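Local coordinates for piwi domain-containing protein (Vanderwaltozyma polyspora, PDB 5THE) that probably binds RNA, forming the C-terminal, Piwi-containing lobe of a budding-yeast Argonaute, a protein that works in RNA-guided target cleavage, at residues A[433-438]-A[463-468]; A[300-305]-A[535-540]; A[32-37]-A[57-62]. All coordinates share one frame; numbering follows the deposited sequence.

Contact 1: A[433-438]-A[463-468]; sequences AHFDFF and STSDYL
Phe435 and Leu468 meet through apolar atoms in a contact that no hydrogen bond crosses. With CG anti to the backbone N (chi1 -164°), the Phe435 ring extends from its strand to the start of the helix, where Leu468 CD1 comes within 3.9 Å of Phe435 CZ and CE2. Phe437, next but one along the strand, adds a looser apolar touch, its CZ lying 4.3 Å from Leu468 CB, so one leucine serves both rings.

Polar atoms meet the aromatic group without bonding to it. Ser465 OG sits 3.1 Å from Phe435 CE1, a close approach, but its hydrogen-bond partner is Asp10 OD1. Ser463 O lies near the ring plane at the edge, 4.0 Å from Phe435 CE2, and is itself bonded to His9. His9 and Asp10 thereby hold the polar groups that border the ring.

The helix start is fixed by a bond of its own: Thr464, the N-cap, accepts from Tyr467 N at OG1 over 3.2 Å, nearly straight at 163°. Strand 435-440 pairs with strand 452-459, whose Cys456 touches both Phe435 and Leu468. A helix laid on a beta sheet through aromatic and aliphatic side chains in this way is characteristic of the RNase H-like alpha/beta fold of Piwi domains.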
# COMPACT_ATOMS: atom_id res chain seq x y z
N ALA A 433 -3.28 29.93 -6.35
CA ALA A 433 -3.22 30.23 -4.92
C ALA A 433 -2.93 28.99 -4.09
O ALA A 433 -2.21 29.07 -3.08
CB ALA A 433 -4.54 30.87 -4.45
N HIS A 434 -3.46 27.84 -4.47
CA HIS A 434 -3.26 26.65 -3.67
C HIS A 434 -2.09 25.82 -4.21
O HIS A 434 -1.65 25.99 -5.35
CB HIS A 434 -4.55 25.84 -3.60
CG HIS A 434 -5.58 26.48 -2.72
ND1 HIS A 434 -6.86 26.76 -3.16
CD2 HIS A 434 -5.51 26.92 -1.45
CE1 HIS A 434 -7.54 27.33 -2.18
NE2 HIS A 434 -6.75 27.44 -1.13
N PHE A 435 -1.59 24.93 -3.37
CA PHE A 435 -0.33 24.23 -3.59
C PHE A 435 -0.65 22.85 -4.15
O PHE A 435 -0.59 21.84 -3.46
CB PHE A 435 0.44 24.18 -2.26
CG PHE A 435 1.91 23.83 -2.41
CD1 PHE A 435 2.44 23.45 -3.62
CD2 PHE A 435 2.75 23.89 -1.30
CE1 PHE A 435 3.78 23.13 -3.73
CE2 PHE A 435 4.09 23.58 -1.41
CZ PHE A 435 4.61 23.20 -2.62
N ASP A 436 -1.00 22.80 -5.44
CA ASP A 436 -1.35 21.53 -6.05
C ASP A 436 -0.50 21.26 -7.29
O ASP A 436 0.12 22.16 -7.88
CB ASP A 436 -2.85 21.45 -6.39
CG ASP A 436 -3.25 22.35 -7.56
OD1 ASP A 436 -2.79 23.51 -7.63
OD2 ASP A 436 -4.04 21.89 -8.41
N PHE A 437 -0.43 19.98 -7.65
CA PHE A 437 0.32 19.55 -8.83
C PHE A 437 -0.19 18.18 -9.23
O PHE A 437 -0.76 17.44 -8.41
CB PHE A 437 1.83 19.54 -8.58
CG PHE A 437 2.26 18.80 -7.35
CD1 PHE A 437 2.44 17.43 -7.37
CD2 PHE A 437 2.49 19.49 -6.17
CE1 PHE A 437 2.83 16.75 -6.24
CE2 PHE A 437 2.89 18.81 -5.02
CZ PHE A 437 3.06 17.44 -5.05
N PHE A 438 -0.03 17.86 -10.50
CA PHE A 438 -0.32 16.53 -11.02
C PHE A 438 0.99 15.80 -11.24
O PHE A 438 1.97 16.39 -11.68
CB PHE A 438 -1.07 16.59 -12.36
CG PHE A 438 -2.45 17.15 -12.28
CD1 PHE A 438 -2.66 18.52 -12.33
CD2 PHE A 438 -3.55 16.30 -12.24
CE1 PHE A 438 -3.93 19.05 -12.29
CE2 PHE A 438 -4.84 16.82 -12.21
CZ PHE A 438 -5.03 18.19 -12.24
N SER A 463 8.74 23.10 2.70
CA SER A 463 8.88 22.23 1.54
C SER A 463 8.69 23.04 0.26
O SER A 463 7.75 23.82 0.15
CB SER A 463 7.86 21.10 1.59
OG SER A 463 7.94 20.42 2.82
N THR A 464 9.57 22.81 -0.70
CA THR A 464 9.43 23.39 -2.03
C THR A 464 8.68 22.43 -2.94
O THR A 464 8.58 21.23 -2.67
CB THR A 464 10.80 23.68 -2.65
OG1 THR A 464 11.48 22.43 -2.84
CG2 THR A 464 11.63 24.61 -1.77
N SER A 465 8.16 22.97 -4.05
CA SER A 465 7.50 22.10 -5.02
C SER A 465 8.42 20.98 -5.49
O SER A 465 8.00 19.83 -5.60
CB SER A 465 7.01 22.92 -6.22
OG SER A 465 5.89 23.70 -5.86
N ASP A 466 9.70 21.30 -5.76
CA ASP A 466 10.62 20.26 -6.24
C ASP A 466 10.80 19.15 -5.22
O ASP A 466 10.87 17.97 -5.57
CB ASP A 466 12.00 20.84 -6.58
CG ASP A 466 12.04 21.61 -7.90
OD1 ASP A 466 12.72 22.64 -7.93
OD2 ASP A 466 11.40 21.20 -8.90
N TYR A 467 10.94 19.52 -3.94
CA TYR A 467 11.08 18.52 -2.88
C TYR A 467 9.83 17.65 -2.78
O TYR A 467 9.91 16.41 -2.78
CB TYR A 467 11.37 19.23 -1.56
CG TYR A 467 11.35 18.30 -0.36
CD1 TYR A 467 12.39 17.40 -0.15
CD2 TYR A 467 10.29 18.30 0.54
CE1 TYR A 467 12.39 16.53 0.92
CE2 TYR A 467 10.28 17.43 1.62
CZ TYR A 467 11.35 16.57 1.81
OH TYR A 467 11.37 15.67 2.86
N LEU A 468 8.65 18.28 -2.73
CA LEU A 468 7.43 17.50 -2.59
C LEU A 468 7.17 16.65 -3.82
O LEU A 468 6.70 15.51 -3.70
CB LEU A 468 6.23 18.41 -2.32
CG LEU A 468 6.20 19.12 -0.97
CD1 LEU A 468 4.86 19.81 -0.81
CD2 LEU A 468 6.46 18.14 0.17

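Contact 2: A[300-305]-A[535-540]; sequences GDYMLQ and LPQVND
Tyr302 points its ring across residues 535-538 and bonds to them at both its ends, by the hydroxyl and by the backbone carbonyl. At the far end OH donates to Pro536 O over 2.8 Å; the acceptor lies at the edge of the ring, in its plane, and the hydroxyl meets a lone pair in the carbonyl plane. Val538 N is also close to the hydroxyl, but the angle is too poor for a bond.

Gln537 runs past Tyr302 in the opposite direction, its amide plane turned 35° from the ring. The chain bends at chi2, and the amide comes to lie beside the strand. There NE2 donates to Tyr302 O over 3.0 Å with an N-H...O angle of 157°, tilted somewhat from the carbonyl plane. The other amide atom, OE1, lies above one ring face, offset toward the rim. Over that same face, also toward the rim, a water accepts from Tyr302 N and donates to Asp301 OD1; its approach to Gln537 OE1 is suspiciously short, and a bond there is doubtful. Lys543 reaches both of these side-chain oxygens, while Arg323 and Asn322 hold Asp301 OD2.

Leu535 packs against the same ring, with CG 3.6 Å from Tyr302 CE1. Its CD2 also touches Leu304 CD1, at 4.1 Å. Helix 490-515 adds Phe505, which touches Leu535 and Val538.

Although residues 301-304 and 535-538 run 165° apart, the hydrogen bonds between them all use side chains, so the latter do not add a strand. Residues 535-538 form an extended piece of the C-terminal tail lashed by side chains to strand 300-305, which pairs with strand 282-289 in the RNase H-like sheet of the Piwi domain.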
# COMPACT_ATOMS: atom_id res chain seq x y z
N GLY A 300 -0.10 -0.65 9.96
CA GLY A 300 -1.13 0.35 10.14
C GLY A 300 -2.20 -0.11 11.09
O GLY A 300 -2.22 -1.24 11.57
N ASP A 301 -3.10 0.82 11.38
CA ASP A 301 -4.28 0.54 12.16
C ASP A 301 -5.50 1.03 11.40
O ASP A 301 -5.40 1.90 10.53
CB ASP A 301 -4.21 1.20 13.54
CG ASP A 301 -3.27 0.47 14.47
OD1 ASP A 301 -3.48 -0.74 14.68
OD2 ASP A 301 -2.32 1.11 14.97
N TYR A 302 -6.66 0.46 11.72
CA TYR A 302 -7.93 0.94 11.19
C TYR A 302 -8.88 1.19 12.35
O TYR A 302 -8.69 0.69 13.46
CB TYR A 302 -8.56 -0.07 10.20
CG TYR A 302 -8.74 -1.41 10.83
CD1 TYR A 302 -9.80 -1.66 11.72
CD2 TYR A 302 -7.84 -2.44 10.58
CE1 TYR A 302 -9.94 -2.90 12.33
CE2 TYR A 302 -7.98 -3.67 11.18
CZ TYR A 302 -9.03 -3.90 12.05
OH TYR A 302 -9.14 -5.14 12.63
N MET A 303 -9.94 1.96 12.08
CA MET A 303 -11.00 2.13 13.06
C MET A 303 -12.30 2.43 12.33
O MET A 303 -12.30 2.89 11.19
CB MET A 303 -10.68 3.25 14.06
CG MET A 303 -10.54 4.60 13.40
SD MET A 303 -10.08 5.84 14.62
CE MET A 303 -9.95 7.26 13.59
N LEU A 304 -13.40 2.14 13.01
CA LEU A 304 -14.71 2.48 12.50
C LEU A 304 -14.97 3.95 12.77
O LEU A 304 -14.73 4.43 13.87
CB LEU A 304 -15.78 1.62 13.18
CG LEU A 304 -17.15 1.63 12.51
CD1 LEU A 304 -17.05 0.99 11.13
CD2 LEU A 304 -18.16 0.89 13.37
N GLN A 305 -15.44 4.68 11.75
CA GLN A 305 -15.78 6.08 11.94
C GLN A 305 -17.05 6.20 12.78
O GLN A 305 -17.73 5.22 13.09
CB GLN A 305 -15.98 6.77 10.60
CG GLN A 305 -14.72 6.92 9.78
CD GLN A 305 -14.03 8.24 10.04
OE1 GLN A 305 -13.29 8.38 11.02
NE2 GLN A 305 -14.27 9.22 9.18
N LEU A 535 -16.39 -3.83 14.24
CA LEU A 535 -15.09 -3.88 13.58
C LEU A 535 -14.05 -4.14 14.65
O LEU A 535 -13.37 -3.22 15.13
CB LEU A 535 -14.80 -2.59 12.81
CG LEU A 535 -13.55 -2.55 11.94
CD1 LEU A 535 -13.40 -3.85 11.16
CD2 LEU A 535 -13.64 -1.37 11.00
N PRO A 536 -13.89 -5.40 15.07
CA PRO A 536 -12.91 -5.72 16.10
C PRO A 536 -11.51 -5.45 15.59
O PRO A 536 -11.24 -5.49 14.38
CB PRO A 536 -13.12 -7.22 16.35
CG PRO A 536 -14.36 -7.61 15.54
CD PRO A 536 -14.47 -6.61 14.45
N GLN A 537 -10.62 -5.15 16.53
CA GLN A 537 -9.22 -4.95 16.21
C GLN A 537 -8.56 -6.28 15.93
O GLN A 537 -8.88 -7.31 16.51
CB GLN A 537 -8.48 -4.26 17.36
CG GLN A 537 -8.79 -2.78 17.45
CD GLN A 537 -8.43 -2.07 16.16
OE1 GLN A 537 -7.31 -2.21 15.67
NE2 GLN A 537 -9.39 -1.33 15.58
N VAL A 538 -7.61 -6.23 15.02
CA VAL A 538 -6.91 -7.42 14.61
C VAL A 538 -6.05 -7.91 15.77
O VAL A 538 -5.63 -7.13 16.64
CB VAL A 538 -6.12 -7.06 13.34
CG1 VAL A 538 -4.68 -6.87 13.62
CG2 VAL A 538 -6.42 -8.00 12.21
N ASN A 539 -5.88 -9.22 15.83
CA ASN A 539 -4.98 -9.89 16.76
C ASN A 539 -3.66 -9.14 16.90
O ASN A 539 -3.06 -8.74 15.90
CB ASN A 539 -4.74 -11.32 16.23
CG ASN A 539 -3.96 -12.20 17.18
OD1 ASN A 539 -2.84 -11.87 17.59
ND2 ASN A 539 -4.54 -13.34 17.53
N ASP A 540 -3.19 -8.97 18.14
CA ASP A 540 -1.94 -8.25 18.37
C ASP A 540 -0.75 -8.84 17.61
O ASP A 540 0.23 -8.13 17.37
CB ASP A 540 -1.61 -8.22 19.86
CG ASP A 540 -2.32 -7.10 20.60
OD1 ASP A 540 -2.85 -6.18 19.93
OD2 ASP A 540 -2.35 -7.13 21.85
O HOH W 1 -6.01 -1.86 13.52

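Contact 3: A[32-37]-A[57-62]; sequences LDAPVV and ESKGNW
Leu32 meets Lys59 through its backbone: the carbonyl O accepts from Lys59 NZ over 2.6 Å, a short bond. The C=O...N angle is 154° and the donor is tilted 20° from the carbonyl plane. The lysine spans the distance because CG is anti to its backbone N and every later torsion is extended, which carries the amine straight across from the other loop. Leu32's own side chain turns elsewhere, onto Gln469 and Asn473 of helix 465-475.

At Asp33 the carboxylate stays apart from the amine, OD1 being 5.2 Å from Lys59 NZ, so they are not a salt bridge and any attraction is probably modest. Ala34 flanks the end of the lysine chain: its N is 3.7 Å and its CB 4.0 Å from Lys59 CE. Farther on, Val37 points back to the second loop.

Val37 and Trp62 reach toward each other tip to tip. Val37 CG2 stands over a face of the indole, 4.2 Å from the centroid of the six-membered ring and 18° off its normal, a CH-pi contact. CG1 lies above the same ring nearer the rim, 4.0 Å from Trp62 CZ2. His247 meets this tryptophan edge-to-face.

Lys59 and Gly60 form the centre of a type II turn from Ser58 to Asn61, which sends the lysine and the tryptophan to separate points of the first loop. An alanine in place of Lys59 would probably leave the carbonyls of Leu32 and Pro421, the amine's second acceptor, without their shared donor and open a gap beside Ala34.

The contact joins the loop after strand 25-31 to the one leading to strand 77-85, its nearest atom about 6 Å from the bound nucleic acid. Its chemistry implies two unlike anchors: a buried amine gathering backbone carbonyls, and a valine seated on an indole face.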
# COMPACT_ATOMS: atom_id res chain seq x y z
N LEU A 32 10.04 14.15 -14.31
CA LEU A 32 11.01 13.87 -13.26
C LEU A 32 11.71 12.53 -13.50
O LEU A 32 11.14 11.59 -14.05
CB LEU A 32 10.33 13.85 -11.89
CG LEU A 32 9.66 15.16 -11.45
CD1 LEU A 32 9.16 15.07 -10.01
CD2 LEU A 32 10.63 16.33 -11.60
N ASP A 33 12.97 12.46 -13.09
CA ASP A 33 13.71 11.22 -13.20
C ASP A 33 13.19 10.19 -12.19
O ASP A 33 12.65 10.54 -11.14
CB ASP A 33 15.20 11.46 -12.99
CG ASP A 33 15.80 12.34 -14.07
OD1 ASP A 33 15.35 12.26 -15.24
OD2 ASP A 33 16.71 13.13 -13.75
N ALA A 34 13.33 8.92 -12.54
CA ALA A 34 13.02 7.86 -11.60
C ALA A 34 14.09 7.81 -10.52
O ALA A 34 15.23 8.20 -10.76
CB ALA A 34 12.94 6.51 -12.31
N PRO A 35 13.76 7.35 -9.32
CA PRO A 35 14.81 7.03 -8.36
C PRO A 35 15.53 5.76 -8.78
O PRO A 35 15.08 5.00 -9.64
CB PRO A 35 14.06 6.82 -7.04
CG PRO A 35 12.70 6.31 -7.49
CD PRO A 35 12.41 7.05 -8.80
N VAL A 36 16.66 5.52 -8.14
CA VAL A 36 17.35 4.25 -8.29
C VAL A 36 16.58 3.19 -7.51
O VAL A 36 16.40 3.32 -6.30
CB VAL A 36 18.80 4.35 -7.81
CG1 VAL A 36 19.49 3.03 -7.93
CG2 VAL A 36 19.54 5.44 -8.58
N VAL A 37 16.12 2.15 -8.20
CA VAL A 37 15.48 1.04 -7.51
C VAL A 37 16.56 0.10 -7.00
O VAL A 37 17.47 -0.27 -7.74
CB VAL A 37 14.49 0.31 -8.43
CG1 VAL A 37 13.91 -0.91 -7.71
CG2 VAL A 37 13.36 1.25 -8.87
N GLU A 57 9.79 2.02 -22.09
CA GLU A 57 8.80 1.21 -21.39
C GLU A 57 9.35 0.57 -20.14
O GLU A 57 8.57 -0.01 -19.37
CB GLU A 57 8.23 0.14 -22.32
CG GLU A 57 7.74 0.74 -23.62
CD GLU A 57 6.91 -0.23 -24.44
OE1 GLU A 57 6.34 0.21 -25.45
OE2 GLU A 57 6.84 -1.41 -24.07
N SER A 58 10.64 0.71 -19.89
CA SER A 58 11.27 0.16 -18.70
C SER A 58 11.30 1.15 -17.55
O SER A 58 11.59 0.74 -16.43
CB SER A 58 12.69 -0.32 -19.03
OG SER A 58 13.60 0.76 -19.16
N LYS A 59 11.02 2.43 -17.78
CA LYS A 59 10.95 3.37 -16.66
C LYS A 59 9.76 3.01 -15.76
O LYS A 59 8.63 2.92 -16.23
CB LYS A 59 10.81 4.81 -17.16
CG LYS A 59 10.97 5.82 -16.02
CD LYS A 59 10.85 7.26 -16.52
CE LYS A 59 11.12 8.24 -15.40
NZ LYS A 59 10.93 9.67 -15.84
N GLY A 60 10.04 2.78 -14.48
CA GLY A 60 8.96 2.41 -13.57
C GLY A 60 8.34 1.07 -13.89
O GLY A 60 7.16 0.86 -13.63
N ASN A 61 9.12 0.15 -14.45
CA ASN A 61 8.54 -1.08 -14.99
C ASN A 61 9.72 -2.04 -15.15
O ASN A 61 10.37 -2.06 -16.19
CB ASN A 61 7.84 -0.83 -16.32
CG ASN A 61 7.20 -2.09 -16.93
OD1 ASN A 61 7.11 -2.22 -18.14
ND2 ASN A 61 6.78 -2.99 -16.11
N TRP A 62 9.99 -2.81 -14.11
CA TRP A 62 11.12 -3.74 -14.14
C TRP A 62 10.59 -5.14 -13.86
O TRP A 62 9.38 -5.37 -13.82
CB TRP A 62 12.21 -3.30 -13.15
CG TRP A 62 11.74 -3.28 -11.72
CD1 TRP A 62 11.83 -4.29 -10.80
CD2 TRP A 62 11.06 -2.20 -11.06
NE1 TRP A 62 11.26 -3.90 -9.61
CE2 TRP A 62 10.78 -2.63 -9.74
CE3 TRP A 62 10.66 -0.92 -11.46
CZ2 TRP A 62 10.13 -1.81 -8.82
CZ3 TRP A 62 10.01 -0.11 -10.54
CH2 TRP A 62 9.75 -0.56 -9.24

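From the N terminus, contact 3 comes first: residues 32-37 and 57-62 close a short loop between strands 25-31 and 77-85, complete before either other contact begins. Contact 2 opens next at strand 300-305 and closes only in the C-terminal tail, 230 residues later. Contact 1 falls within that span, its strand 435-440 and helix 465-475 having strand 452-459 between them. Contacts 1 and 2 reach the same extended sheet system, with centres about 33 Å apart. Contact 3 approaches contact 1 to about 6 Å between nearest atoms, and helix 465-475 supplies one side of contact 1 and also touches Leu32 and Pro35 of contact 3. Contacts 2 and 3 lie on opposite sides of the chain's centre.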